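Local coordinates for DUF1893 domain-containing protein (Thermotoga maritima, PDB 1VK9) that is of unknown function but binds zinc and adopts a cytidine deaminase-like fold, at residues 84-95 and 105-116. Residues are numbered along the deposited sequence; the frame is centred on the assembly and turned at random.
Sequences PDHIHAKVISKP and QSFSYDEKIPFV. With ZN (zinc ion), chain E.
A zinc site spans two neighbouring parallel strands, with His88 on one and Asp110 at the corner that ends the first run of the other. His88 NE2 lies 2.1 Å from the metal, Asp110 OD2 lies 1.9 Å from it, and a water is a third ligand. The imidazole and carboxylate planes are turned 65° apart. Behind the metal, His88 ND1 donates to Ser108 OG (2.8 Å), which lies in the ring plane, so zinc at NE2 and the hydroxyl at ND1 together fix the rotation of the imidazole. The same OG is hydrogen-bonded to His86 NE2 at 2.7 Å. ND1 of His86 is hydrogen-bonded to Ser106 OG, so a serine holds each nitrogen of this buried ring. CG of His86 is anti to the backbone N (chi1 -177°), which swings the imidazole across to the two serines. Phe107 CA sits over one of its faces in a CH-pi contact.

The strands belong to a beta-alpha-beta unit of the cytidine deaminase-like fold, with helix 94-102 as the connection. Their backbones pair in parallel from Ile87 to Ser93, interrupted where both chains turn a corner, at Lys90 and Val91 and at Asp110. Strand 65-68 pairs with the other edge of strand 86-93. On the face bearing Ile92, its CG2 packs over the Tyr109 ring, 4.0 Å from the centroid, and its CD1 touches Phe107 CE2. Met100 of the connecting helix touches both Ile92 and Phe107. On the other face, Val91 CG1 meets Ile113 CG1.

Gln105 NE2 donates almost straight (170°) to Pro84 O at 2.9 Å, approaching from above the carbonyl plane, and also donates to Ser106 O. A leucine in place of Gln105 would probably leave Pro84 O without this donor and Ser106 O with just Ile87 N of the two. At the far end, Ile113 O accepts from Lys94 N (2.8 Å) as helix 94-102 begins.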
loop_
_atom_site.group_PDB
_atom_site.type_symbol
_atom_site.label_atom_id
_atom_site.label_comp_id
_atom_site.label_asym_id
_atom_site.label_seq_id
_atom_site.Cartn_x
_atom_site.Cartn_y
_atom_site.Cartn_z
ATOM N N PRO A 84 4.651 -5.239 4.960
ATOM C CA PRO A 84 5.676 -5.430 3.927
ATOM C C PRO A 84 6.988 -4.754 4.383
ATOM O O PRO A 84 6.933 -3.864 5.233
ATOM C CB PRO A 84 5.070 -4.726 2.717
ATOM C CG PRO A 84 4.182 -3.687 3.294
ATOM C CD PRO A 84 3.645 -4.231 4.567
ATOM N N ASP A 85 8.130 -5.175 3.850
ATOM C CA ASP A 85 9.414 -4.596 4.209
ATOM C C ASP A 85 9.445 -3.134 3.708
ATOM O O ASP A 85 9.896 -2.223 4.430
ATOM C CB ASP A 85 10.588 -5.388 3.588
ATOM C CG ASP A 85 10.695 -6.861 4.074
ATOM O OD1 ASP A 85 9.830 -7.379 4.827
ATOM O OD2 ASP A 85 11.646 -7.592 3.722
ATOM N N HIS A 86 8.944 -2.895 2.496
ATOM C CA HIS A 86 8.962 -1.567 1.928
ATOM C C HIS A 86 7.759 -1.383 1.008
ATOM O O HIS A 86 7.351 -2.341 0.337
ATOM C CB HIS A 86 10.262 -1.384 1.166
ATOM C CG HIS A 86 10.454 -0.024 0.567
ATOM N ND1 HIS A 86 11.125 0.987 1.218
ATOM C CD2 HIS A 86 10.132 0.467 -0.654
ATOM C CE1 HIS A 86 11.176 2.056 0.441
ATOM N NE2 HIS A 86 10.579 1.766 -0.701
ATOM N N ILE A 87 7.185 -0.176 0.987
ATOM C CA ILE A 87 6.159 0.171 0.011
ATOM C C ILE A 87 6.717 1.298 -0.845
ATOM O O ILE A 87 7.177 2.315 -0.314
ATOM C CB ILE A 87 4.880 0.644 0.710
ATOM C CG1 ILE A 87 4.367 -0.420 1.677
ATOM C CG2 ILE A 87 3.805 1.014 -0.303
ATOM C CD1 ILE A 87 3.464 0.123 2.756
ATOM N N HIS A 88 6.710 1.107 -2.166
ATOM C CA HIS A 88 7.055 2.171 -3.100
ATOM C C HIS A 88 5.789 2.619 -3.783
ATOM O O HIS A 88 5.149 1.834 -4.456
ATOM C CB HIS A 88 8.051 1.716 -4.167
ATOM C CG HIS A 88 8.408 2.797 -5.145
ATOM N ND1 HIS A 88 9.143 3.908 -4.792
ATOM C CD2 HIS A 88 8.107 2.951 -6.456
ATOM C CE1 HIS A 88 9.298 4.691 -5.846
ATOM N NE2 HIS A 88 8.682 4.133 -6.872
ATOM N N ALA A 89 5.443 3.883 -3.594
ATOM C CA ALA A 89 4.241 4.476 -4.156
ATOM C C ALA A 89 4.638 5.403 -5.298
ATOM O O ALA A 89 5.478 6.292 -5.115
ATOM C CB ALA A 89 3.501 5.262 -3.074
ATOM N N LYS A 90 4.051 5.216 -6.476
ATOM C CA LYS A 90 4.342 6.132 -7.574
ATOM C C LYS A 90 3.794 7.522 -7.218
ATOM O O LYS A 90 4.463 8.530 -7.421
ATOM C CB LYS A 90 3.815 5.606 -8.908
ATOM C CG LYS A 90 4.020 6.564 -10.069
ATOM C CD LYS A 90 3.669 5.913 -11.393
ATOM C CE LYS A 90 3.641 6.949 -12.497
ATOM N NZ LYS A 90 4.207 6.370 -13.731
ATOM N N VAL A 91 2.587 7.555 -6.660
ATOM C CA VAL A 91 2.022 8.754 -6.059
ATOM C C VAL A 91 1.484 8.374 -4.681
ATOM O O VAL A 91 0.776 7.369 -4.554
ATOM C CB VAL A 91 0.813 9.314 -6.862
ATOM C CG1 VAL A 91 0.312 10.598 -6.235
ATOM C CG2 VAL A 91 1.160 9.566 -8.263
ATOM N N ILE A 92 1.801 9.184 -3.672
ATOM C CA ILE A 92 1.268 9.024 -2.322
ATOM C C ILE A 92 0.550 10.292 -1.869
ATOM O O ILE A 92 0.997 11.403 -2.157
ATOM C CB ILE A 92 2.414 8.686 -1.354
ATOM C CG1 ILE A 92 1.884 8.211 -0.014
ATOM C CG2 ILE A 92 3.351 9.883 -1.140
ATOM C CD1 ILE A 92 2.922 7.436 0.793
ATOM N N SER A 93 -0.559 10.142 -1.154
ATOM C CA SER A 93 -1.245 11.311 -0.619
ATOM C C SER A 93 -0.668 11.646 0.739
ATOM O O SER A 93 -0.129 10.776 1.422
ATOM C CB SER A 93 -2.741 11.069 -0.510
ATOM O OG SER A 93 -3.036 10.313 0.643
ATOM N N LYS A 94 -0.787 12.912 1.126
ATOM C CA LYS A 94 -0.280 13.405 2.397
ATOM C C LYS A 94 -0.804 12.626 3.614
ATOM O O LYS A 94 -0.020 12.342 4.502
ATOM C CB LYS A 94 -0.569 14.902 2.540
ATOM C CG LYS A 94 0.278 15.622 3.571
ATOM C CD LYS A 94 0.071 17.124 3.456
ATOM C CE LYS A 94 -0.590 17.703 4.703
ATOM N NZ LYS A 94 -1.331 18.938 4.364
ATOM N N PRO A 95 -2.104 12.309 3.688
ATOM C CA PRO A 95 -2.612 11.483 4.776
ATOM C C PRO A 95 -1.886 10.155 4.860
ATOM O O PRO A 95 -1.504 9.763 5.961
ATOM C CB PRO A 95 -4.076 11.283 4.398
ATOM C CG PRO A 95 -4.441 12.524 3.646
ATOM C CD PRO A 95 -3.211 12.764 2.818
ATOM N N GLN A 105 6.786 2.596 9.071
ATOM C CA GLN A 105 6.858 1.721 7.902
ATOM C C GLN A 105 7.868 2.311 6.917
ATOM O O GLN A 105 7.950 3.528 6.765
ATOM C CB GLN A 105 5.500 1.628 7.246
ATOM C CG GLN A 105 5.504 1.041 5.876
ATOM C CD GLN A 105 5.655 -0.473 5.877
ATOM O OE1 GLN A 105 4.982 -1.166 6.628
ATOM N NE2 GLN A 105 6.532 -0.986 5.026
ATOM N N SER A 106 8.648 1.460 6.260
ATOM C CA SER A 106 9.624 1.927 5.279
ATOM C C SER A 106 8.938 2.106 3.941
ATOM O O SER A 106 8.250 1.205 3.459
ATOM C CB SER A 106 10.759 0.937 5.150
ATOM O OG SER A 106 11.465 1.179 3.966
ATOM N N PHE A 107 9.090 3.281 3.349
ATOM C CA PHE A 107 8.376 3.542 2.105
ATOM C C PHE A 107 9.099 4.617 1.287
ATOM O O PHE A 107 9.909 5.343 1.821
ATOM C CB PHE A 107 6.911 3.924 2.391
ATOM C CG PHE A 107 6.754 5.306 2.966
ATOM C CD1 PHE A 107 6.868 5.514 4.343
ATOM C CD2 PHE A 107 6.519 6.403 2.127
ATOM C CE1 PHE A 107 6.751 6.799 4.887
ATOM C CE2 PHE A 107 6.403 7.684 2.656
ATOM C CZ PHE A 107 6.516 7.890 4.050
ATOM N N SER A 108 8.814 4.687 -0.007
ATOM C CA SER A 108 9.403 5.697 -0.865
ATOM C C SER A 108 8.334 6.094 -1.857
ATOM O O SER A 108 7.367 5.347 -2.024
ATOM C CB SER A 108 10.655 5.159 -1.575
ATOM O OG SER A 108 10.355 3.977 -2.289
ATOM N N TYR A 109 8.491 7.258 -2.497
ATOM C CA TYR A 109 7.473 7.757 -3.417
ATOM C C TYR A 109 8.042 8.601 -4.553
ATOM O O TYR A 109 9.139 9.126 -4.444
ATOM C CB TYR A 109 6.368 8.522 -2.671
ATOM C CG TYR A 109 6.826 9.728 -1.854
ATOM C CD1 TYR A 109 7.221 9.559 -0.513
ATOM C CD2 TYR A 109 6.845 11.028 -2.401
ATOM C CE1 TYR A 109 7.653 10.618 0.259
ATOM C CE2 TYR A 109 7.268 12.114 -1.626
ATOM C CZ TYR A 109 7.666 11.885 -0.287
ATOM O OH TYR A 109 8.073 12.897 0.544
ATOM N N ASP A 110 7.315 8.714 -5.659
ATOM C CA ASP A 110 7.790 9.537 -6.766
ATOM C C ASP A 110 7.184 10.939 -6.683
ATOM O O ASP A 110 7.881 11.915 -6.901
ATOM C CB ASP A 110 7.542 8.857 -8.116
ATOM C CG ASP A 110 8.225 7.492 -8.206
ATOM O OD1 ASP A 110 9.384 7.386 -7.727
ATOM O OD2 ASP A 110 7.688 6.451 -8.700
ATOM N N GLU A 111 5.902 11.034 -6.336
ATOM C CA GLU A 111 5.179 12.299 -6.246
ATOM C C GLU A 111 4.349 12.248 -4.972
ATOM O O GLU A 111 3.878 11.178 -4.590
ATOM C CB GLU A 111 4.265 12.519 -7.474
ATOM C CG GLU A 111 3.594 13.893 -7.450
ATOM C CD GLU A 111 2.580 14.190 -8.572
ATOM O OE1 GLU A 111 2.497 13.396 -9.525
ATOM O OE2 GLU A 111 1.874 15.255 -8.505
ATOM N N LYS A 112 4.179 13.395 -4.314
ATOM C CA LYS A 112 3.331 13.513 -3.114
ATOM C C LYS A 112 2.184 14.427 -3.507
ATOM O O LYS A 112 2.391 15.339 -4.278
ATOM C CB LYS A 112 4.178 14.098 -1.992
ATOM C CG LYS A 112 3.544 14.484 -0.685
ATOM C CD LYS A 112 4.556 15.431 0.006
ATOM C CE LYS A 112 3.992 16.142 1.232
ATOM N NZ LYS A 112 5.063 16.347 2.266
ATOM N N ILE A 113 0.964 14.156 -3.055
ATOM C CA ILE A 113 -0.178 15.047 -3.337
ATOM C C ILE A 113 -1.031 15.256 -2.071
ATOM O O ILE A 113 -1.007 14.409 -1.200
ATOM C CB ILE A 113 -1.016 14.505 -4.515
ATOM C CG1 ILE A 113 -1.585 13.111 -4.206
ATOM C CG2 ILE A 113 -0.194 14.499 -5.784
ATOM C CD1 ILE A 113 -2.710 12.697 -5.152
ATOM N N PRO A 114 -1.764 16.362 -1.936
ATOM C CA PRO A 114 -2.597 16.600 -0.729
ATOM C C PRO A 114 -3.581 15.483 -0.345
ATOM O O PRO A 114 -3.694 15.174 0.850
ATOM C CB PRO A 114 -3.366 17.874 -1.082
ATOM C CG PRO A 114 -2.427 18.568 -1.963
ATOM C CD PRO A 114 -1.850 17.488 -2.876
ATOM N N PHE A 115 -4.275 14.922 -1.340
ATOM C CA PHE A 115 -5.211 13.798 -1.176
ATOM C C PHE A 115 -5.538 13.144 -2.537
ATOM O O PHE A 115 -5.518 13.808 -3.573
ATOM C CB PHE A 115 -6.506 14.236 -0.458
ATOM C CG PHE A 115 -7.187 15.439 -1.077
ATOM C CD1 PHE A 115 -7.947 15.317 -2.256
ATOM C CD2 PHE A 115 -7.082 16.685 -0.479
ATOM C CE1 PHE A 115 -8.571 16.431 -2.821
ATOM C CE2 PHE A 115 -7.696 17.816 -1.048
ATOM C CZ PHE A 115 -8.445 17.692 -2.223
ATOM N N VAL A 116 -5.841 11.850 -2.510
ATOM C CA VAL A 116 -6.181 11.081 -3.694
ATOM C C VAL A 116 -7.442 11.651 -4.311
ATOM O O VAL A 116 -8.333 12.094 -3.598
ATOM C CB VAL A 116 -6.427 9.609 -3.343
ATOM C CG1 VAL A 116 -6.897 8.816 -4.573
ATOM C CG2 VAL A 116 -5.172 8.977 -2.703
HETATM ZN ZN ZN E . 8.585 4.837 -8.807
HETATM O O HOH W 1 6.860 3.888 -9.817
#